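Local coordinates for Lmo0812 protein (Listeria monocytogenes serovar 1/2a, PDB 4YF1) that probably belongs to the HD-domain phosphohydrolases and may remove the 3'-diphosphate from guanosine-3',5'-bis(diphosphate), at residues A[107-118]-A[157-165]. Sequence-based numbering, arbitrary orientation.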
loop_
_atom_site.group_PDB
_atom_site.type_symbol
_atom_site.label_atom_id
_atom_site.label_comp_id
_atom_site.label_asym_id
_atom_site.label_seq_id
_atom_site.Cartn_x
_atom_site.Cartn_y
_atom_site.Cartn_z
ATOM N N ARG A 107 22.973 7.218 3.232
ATOM C CA ARG A 107 23.919 8.294 2.924
ATOM C C ARG A 107 23.893 8.688 1.440
ATOM O O ARG A 107 23.876 9.865 1.117
ATOM C CB ARG A 107 25.329 7.883 3.268
ATOM C CG ARG A 107 26.399 8.916 2.976
ATOM C CD ARG A 107 27.808 8.351 3.125
ATOM N NE ARG A 107 28.005 7.798 4.449
ATOM C CZ ARG A 107 28.367 6.559 4.769
ATOM N NH1 ARG A 107 28.467 6.272 6.056
ATOM N NH2 ARG A 107 28.724 5.635 3.869
ATOM N N THR A 108 23.954 7.682 0.573
ATOM C CA THR A 108 24.153 7.876 -0.868
ATOM C C THR A 108 22.908 7.805 -1.724
ATOM O O THR A 108 22.978 8.179 -2.906
ATOM C CB THR A 108 25.117 6.800 -1.425
ATOM O OG1 THR A 108 24.543 5.491 -1.198
ATOM C CG2 THR A 108 26.470 6.883 -0.732
ATOM N N GLY A 109 21.783 7.348 -1.181
ATOM C CA GLY A 109 20.570 7.232 -2.026
ATOM C C GLY A 109 20.025 8.579 -2.438
ATOM O O GLY A 109 20.503 9.609 -1.964
ATOM N N ASN A 110 19.043 8.585 -3.346
ATOM C CA ASN A 110 18.393 9.847 -3.724
ATOM C C ASN A 110 17.366 10.227 -2.660
ATOM O O ASN A 110 17.209 9.489 -1.636
ATOM C CB ASN A 110 17.782 9.788 -5.157
ATOM C CG ASN A 110 16.601 8.812 -5.279
ATOM O OD1 ASN A 110 15.889 8.518 -4.310
ATOM N ND2 ASN A 110 16.347 8.367 -6.509
ATOM N N LEU A 111 16.686 11.359 -2.818
ATOM C CA LEU A 111 15.738 11.814 -1.765
ATOM C C LEU A 111 14.653 10.790 -1.426
ATOM O O LEU A 111 14.394 10.520 -0.211
ATOM C CB LEU A 111 15.103 13.173 -2.084
ATOM C CG LEU A 111 14.062 13.722 -1.074
ATOM C CD1 LEU A 111 14.645 13.862 0.308
ATOM C CD2 LEU A 111 13.483 15.069 -1.552
ATOM N N GLU A 112 14.070 10.174 -2.456
ATOM C CA GLU A 112 13.023 9.147 -2.253
ATOM C C GLU A 112 13.562 7.943 -1.475
ATOM O O GLU A 112 12.932 7.471 -0.486
ATOM C CB GLU A 112 12.442 8.682 -3.574
ATOM C CG GLU A 112 11.731 9.827 -4.293
ATOM C CD GLU A 112 11.123 9.430 -5.607
ATOM O OE1 GLU A 112 11.510 8.378 -6.174
ATOM O OE2 GLU A 112 10.260 10.194 -6.105
ATOM N N GLU A 113 14.730 7.459 -1.894
ATOM C CA GLU A 113 15.366 6.298 -1.225
ATOM C C GLU A 113 15.679 6.599 0.214
ATOM O O GLU A 113 15.491 5.725 1.067
ATOM C CB GLU A 113 16.618 5.877 -2.000
ATOM C CG GLU A 113 16.260 5.445 -3.428
ATOM C CD GLU A 113 17.444 5.294 -4.364
ATOM O OE1 GLU A 113 18.408 6.101 -4.288
ATOM O OE2 GLU A 113 17.366 4.382 -5.222
ATOM N N LYS A 114 16.179 7.799 0.492
ATOM C CA LYS A 114 16.458 8.222 1.888
ATOM C C LYS A 114 15.171 8.291 2.691
ATOM O O LYS A 114 15.085 7.799 3.807
ATOM C CB LYS A 114 17.121 9.599 1.905
ATOM C CG LYS A 114 18.525 9.608 1.328
ATOM C CD LYS A 114 19.012 11.018 1.131
ATOM C CE LYS A 114 20.509 11.100 0.818
ATOM N NZ LYS A 114 21.275 11.289 2.085
ATOM N N ALA A 115 14.126 8.821 2.075
ATOM C CA ALA A 115 12.861 8.988 2.793
ATOM C C ALA A 115 12.235 7.650 3.193
ATOM O O ALA A 115 11.635 7.545 4.266
ATOM C CB ALA A 115 11.878 9.814 1.964
ATOM N N LEU A 116 12.379 6.636 2.340
ATOM C CA LEU A 116 11.821 5.322 2.630
ATOM C C LEU A 116 12.456 4.718 3.876
ATOM O O LEU A 116 11.764 4.115 4.740
ATOM C CB LEU A 116 12.068 4.403 1.465
ATOM C CG LEU A 116 11.128 4.737 0.305
ATOM C CD1 LEU A 116 11.743 4.165 -0.971
ATOM C CD2 LEU A 116 9.746 4.165 0.576
ATOM N N ILE A 117 13.761 4.890 3.965
ATOM C CA ILE A 117 14.508 4.364 5.130
ATOM C C ILE A 117 14.157 5.154 6.386
ATOM O O ILE A 117 13.900 4.546 7.434
ATOM C CB ILE A 117 16.030 4.412 4.904
ATOM C CG1 ILE A 117 16.423 3.442 3.789
ATOM C CG2 ILE A 117 16.778 4.052 6.216
ATOM C CD1 ILE A 117 17.855 3.546 3.285
ATOM N N VAL A 118 14.210 6.484 6.332
ATOM C CA VAL A 118 13.943 7.271 7.548
ATOM C C VAL A 118 12.491 7.093 8.050
ATOM O O VAL A 118 12.281 6.922 9.254
ATOM C CB VAL A 118 14.325 8.733 7.390
ATOM C CG1 VAL A 118 14.041 9.523 8.628
ATOM C CG2 VAL A 118 15.780 8.903 6.973
ATOM N N ILE A 157 21.926 6.262 10.959
ATOM C CA ILE A 157 20.876 6.772 10.056
ATOM C C ILE A 157 20.777 8.283 10.261
ATOM O O ILE A 157 20.881 9.068 9.307
ATOM C CB ILE A 157 19.492 6.118 10.313
ATOM C CG1 ILE A 157 19.521 4.580 10.093
ATOM C CG2 ILE A 157 18.430 6.758 9.408
ATOM C CD1 ILE A 157 20.020 4.141 8.741
ATOM N N LYS A 158 20.621 8.693 11.528
ATOM C CA LYS A 158 20.500 10.108 11.843
ATOM C C LYS A 158 21.656 10.950 11.296
ATOM O O LYS A 158 21.425 12.016 10.686
ATOM C CB LYS A 158 20.284 10.342 13.341
ATOM C CG LYS A 158 20.493 11.779 13.778
ATOM C CD LYS A 158 20.443 11.868 15.286
ATOM C CE LYS A 158 21.263 13.036 15.791
ATOM N NZ LYS A 158 22.729 12.827 15.551
ATOM N N ASN A 159 22.889 10.473 11.449
ATOM C CA ASN A 159 24.056 11.241 10.993
ATOM C C ASN A 159 24.368 11.164 9.508
ATOM O O ASN A 159 25.245 11.870 9.051
ATOM C CB ASN A 159 25.287 10.845 11.811
ATOM C CG ASN A 159 25.152 11.276 13.251
ATOM O OD1 ASN A 159 24.468 12.259 13.525
ATOM N ND2 ASN A 159 25.747 10.539 14.174
ATOM N N ASN A 160 23.662 10.318 8.774
ATOM C CA ASN A 160 23.920 10.176 7.335
ATOM C C ASN A 160 22.733 10.546 6.445
ATOM O O ASN A 160 22.934 10.871 5.259
ATOM C CB ASN A 160 24.403 8.752 7.050
ATOM C CG ASN A 160 25.848 8.544 7.467
ATOM O OD1 ASN A 160 26.763 8.932 6.755
ATOM N ND2 ASN A 160 26.058 7.948 8.639
HETATM N N MSE A 161 21.533 10.604 7.024
HETATM C CA MSE A 161 20.309 10.858 6.218
HETATM C C MSE A 161 20.310 12.179 5.463
HETATM O O MSE A 161 19.705 12.259 4.385
HETATM C CB MSE A 161 19.052 10.702 7.056
HETATM C CG MSE A 161 18.978 11.782 8.137
HETATM SE SE MSE A 161 17.456 11.492 9.325
HETATM C CE MSE A 161 17.777 13.071 10.412
ATOM N N GLU A 162 20.981 13.208 5.988
ATOM C CA GLU A 162 21.030 14.529 5.275
ATOM C C GLU A 162 22.151 14.699 4.245
ATOM O O GLU A 162 22.136 15.667 3.456
ATOM C CB GLU A 162 21.109 15.679 6.283
ATOM C CG GLU A 162 19.893 15.736 7.195
ATOM C CD GLU A 162 19.843 16.988 8.054
ATOM O OE1 GLU A 162 20.818 17.782 8.057
ATOM O OE2 GLU A 162 18.803 17.190 8.705
ATOM N N TYR A 163 23.053 13.740 4.174
ATOM C CA TYR A 163 24.205 13.826 3.292
ATOM C C TYR A 163 23.798 14.028 1.827
ATOM O O TYR A 163 23.025 13.254 1.274
ATOM C CB TYR A 163 25.085 12.585 3.395
ATOM C CG TYR A 163 26.405 12.748 2.649
ATOM C CD1 TYR A 163 27.447 13.497 3.208
ATOM C CD2 TYR A 163 26.608 12.173 1.394
ATOM C CE1 TYR A 163 28.654 13.685 2.528
ATOM C CE2 TYR A 163 27.815 12.341 0.710
ATOM C CZ TYR A 163 28.830 13.099 1.286
ATOM O OH TYR A 163 30.015 13.293 0.630
ATOM N N GLY A 164 24.311 15.094 1.245
ATOM C CA GLY A 164 24.062 15.418 -0.163
ATOM C C GLY A 164 22.733 16.074 -0.460
ATOM O O GLY A 164 22.440 16.380 -1.627
ATOM N N LEU A 165 21.922 16.324 0.556
ATOM C CA LEU A 165 20.655 16.975 0.316
ATOM C C LEU A 165 20.774 18.488 0.511
ATOM O O LEU A 165 21.521 18.961 1.367
ATOM C CB LEU A 165 19.589 16.432 1.259
ATOM C CG LEU A 165 19.113 14.993 1.087
ATOM C CD1 LEU A 165 18.015 14.731 2.119
ATOM C CD2 LEU A 165 18.608 14.730 -0.317
#
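K114 runs extended through CD and turns only at its last torsion (chi4 -93°), which brings NZ to the carbonyls of M161 and Y163; R107, with CG anti to its N and a bend at chi3, lays its guanidinium beside N160. The ammonium of K114 is gripped by carbonyls from both segments. NZ donates to Y163 O at 2.8 Å, in the carbonyl plane and on a lone pair, and to M161 O at 2.9 Å, from well above that plane. Further bonds go to R107 O (NZ to O 3.1 Å) and V106 O; four carbonyls thus surround three N-H groups, so at least one hydrogen must be shared or the bonds alternate. This buried ammonium therefore ties the last turn of helix 95-108 and helix 111-132 to the type I turn N160-Y163. R107 NE donates to N160 OD1 at 2.9 Å with an N-H...O angle of 148°, NH1 adding a weak bond to the same oxygen; the guanidinium and amide planes stand 74° apart. N160 ND2 is held by G156 O. The Y163 ring brings CD2 to 3.6 Å from R107 CG. Apolar contacts add to this: L165 passes antiparallel to the K114 chain and meets L111, CD1 to CD1, at 3.9 Å, while V118 CG2 lies 3.7 Å from CB of selenomethionine M161. I117, near but not touching the putative H...HD...D residues, meets I157. Within this all-helical, probably HD-type fold, the contact joins the 95-108/111-132 corner to the C-terminal part of helix 147-160 and the turns that follow, with F173, F174 and Y177 of helix 172-184 packing on V118.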